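Local coordinates for uncharacterized protein PA2218 (Pseudomonas aeruginosa, PDB 2HDW) that is uncharacterised but adopts an alpha/beta hydrolase fold and probably acts as a hydrolase on a substrate not yet identified, at residues G254-A257 with Q258-D262. Sequence-based numbering, arbitrary orientation.
Sequences GGEA and QFLVD
E256 lays the aliphatic part of its side chain against L260 as the chain turns into a helix. Its CB lies 3.9 Å from L260 CB and equally near L260 CD1, which CG also brushes, the two side chains crossing at about a right angle. A bend at chi2 (96°) then swings the carboxylate away from the leucine and back over the preceding loop. There OE1 accepts from G254 N (2.7 Å) on its syn side, somewhat out of the carboxylate plane, while OE2 takes the N-H of K253; glutamate suits this place, with methylenes for the leucine and two oxygens for backbone amides. G254 and G255 both have positive phi, where a CB would press on the preceding carbonyl O, so glycine suits both. A257 is the N-cap residue: its O accepts from V261 N in the carbonyl plane (3.2 Å) and from L260 N, well above that plane (2.9 Å). Its small CB rests obliquely by the ring of F259, 3.8 Å from CD2. From the first turn, Q258 NE2 reaches D262 OD1 nearly straight (166°), from above the carboxylate plane. This surface corner joins the loop after helix 220-240 to helix 258-267, where F259 stacks on H318 and meets Y214 edge-to-face.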
ATOM      1  N   GLY A 254      13.283  22.328   7.841  1.00 25.40           N
ATOM      2  CA  GLY A 254      12.673  23.369   8.643  1.00 23.80           C
ATOM      3  C   GLY A 254      11.588  24.051   7.834  1.00 24.16           C
ATOM      4  O   GLY A 254      11.730  24.229   6.627  1.00 25.17           O
ATOM      5  N   GLY A 255      10.497  24.423   8.493  1.00 23.19           N
ATOM      6  CA  GLY A 255       9.417  25.092   7.794  1.00 22.84           C
ATOM      7  C   GLY A 255       8.403  24.164   7.151  1.00 21.90           C
ATOM      8  O   GLY A 255       7.459  24.630   6.509  1.00 21.86           O
ATOM      9  N   GLU A 256       8.586  22.857   7.321  1.00 21.19           N
ATOM     10  CA  GLU A 256       7.666  21.879   6.744  1.00 19.57           C
ATOM     11  C   GLU A 256       6.369  21.803   7.534  1.00 17.08           C
ATOM     12  O   GLU A 256       6.364  21.975   8.753  1.00 15.07           O
ATOM     13  CB  GLU A 256       8.304  20.485   6.696  1.00 18.99           C
ATOM     14  CG  GLU A 256       9.430  20.351   5.691  1.00 19.55           C
ATOM     15  CD  GLU A 256      10.800  20.546   6.302  1.00 20.82           C
ATOM     16  OE1 GLU A 256      10.886  21.077   7.433  1.00 19.07           O
ATOM     17  OE2 GLU A 256      11.793  20.172   5.642  1.00 18.43           O
ATOM     18  N   ALA A 257       5.273  21.541   6.830  1.00 14.99           N
ATOM     19  CA  ALA A 257       3.971  21.423   7.471  1.00 14.40           C
ATOM     20  C   ALA A 257       4.013  20.246   8.435  1.00 14.07           C
ATOM     21  O   ALA A 257       4.830  19.338   8.278  1.00 12.01           O
ATOM     22  CB  ALA A 257       2.891  21.204   6.422  1.00 16.04           C
ATOM     23  N   GLN A 258       3.125  20.257   9.422  1.00 12.64           N
ATOM     24  CA  GLN A 258       3.077  19.197  10.420  1.00 13.72           C
ATOM     25  C   GLN A 258       2.964  17.784   9.853  1.00 13.69           C
ATOM     26  O   GLN A 258       3.611  16.863  10.358  1.00 13.57           O
ATOM     27  CB  GLN A 258       1.922  19.438  11.396  1.00 14.22           C
ATOM     28  CG  GLN A 258       1.907  18.474  12.576  1.00 16.74           C
ATOM     29  CD  GLN A 258       3.151  18.595  13.456  1.00 19.22           C
ATOM     30  OE1 GLN A 258       3.486  19.681  13.932  1.00 19.80           O
ATOM     31  NE2 GLN A 258       3.833  17.476  13.680  1.00 14.91           N
ATOM     32  N   PHE A 259       2.154  17.595   8.815  1.00 12.15           N
ATOM     33  CA  PHE A 259       2.009  16.251   8.263  1.00 12.83           C
ATOM     34  C   PHE A 259       3.338  15.728   7.707  1.00 11.90           C
ATOM     35  O   PHE A 259       3.557  14.519   7.656  1.00 10.86           O
ATOM     36  CB  PHE A 259       0.875  16.208   7.214  1.00 13.71           C
ATOM     37  CG  PHE A 259       1.289  16.603   5.820  1.00 14.55           C
ATOM     38  CD1 PHE A 259       1.675  15.635   4.899  1.00 15.06           C
ATOM     39  CD2 PHE A 259       1.248  17.932   5.415  1.00 15.29           C
ATOM     40  CE1 PHE A 259       2.012  15.987   3.587  1.00 14.41           C
ATOM     41  CE2 PHE A 259       1.582  18.293   4.107  1.00 16.35           C
ATOM     42  CZ  PHE A 259       1.963  17.318   3.193  1.00 14.56           C
ATOM     43  N   LEU A 260       4.235  16.634   7.322  1.00  9.83           N
ATOM     44  CA  LEU A 260       5.543  16.223   6.819  1.00 10.08           C
ATOM     45  C   LEU A 260       6.432  15.863   8.005  1.00  8.88           C
ATOM     46  O   LEU A 260       7.240  14.934   7.937  1.00  8.16           O
ATOM     47  CB  LEU A 260       6.184  17.344   5.997  1.00 10.37           C
ATOM     48  CG  LEU A 260       5.472  17.577   4.668  1.00 11.99           C
ATOM     49  CD1 LEU A 260       6.105  18.743   3.927  1.00 14.46           C
ATOM     50  CD2 LEU A 260       5.553  16.300   3.836  1.00 15.09           C
ATOM     51  N   VAL A 261       6.277  16.604   9.096  1.00 11.15           N
ATOM     52  CA  VAL A 261       7.040  16.330  10.307  1.00 11.77           C
ATOM     53  C   VAL A 261       6.599  14.963  10.823  1.00 11.48           C
ATOM     54  O   VAL A 261       7.412  14.172  11.310  1.00 10.86           O
ATOM     55  CB  VAL A 261       6.762  17.380  11.390  1.00 13.07           C
ATOM     56  CG1 VAL A 261       7.501  17.009  12.671  1.00 12.47           C
ATOM     57  CG2 VAL A 261       7.202  18.763  10.896  1.00 12.87           C
ATOM     58  N   ASP A 262       5.299  14.693  10.712  1.00 10.42           N
ATOM     59  CA  ASP A 262       4.749  13.414  11.146  1.00  9.34           C
ATOM     60  C   ASP A 262       5.385  12.277  10.354  1.00 10.77           C
ATOM     61  O   ASP A 262       5.778  11.260  10.928  1.00 10.25           O
ATOM     62  CB  ASP A 262       3.234  13.369  10.932  1.00  9.05           C
ATOM     63  CG  ASP A 262       2.473  14.249  11.909  1.00 10.64           C
ATOM     64  OD1 ASP A 262       3.081  14.741  12.886  1.00 11.18           O
ATOM     65  OD2 ASP A 262       1.258  14.437  11.697  1.00 10.59           O
TER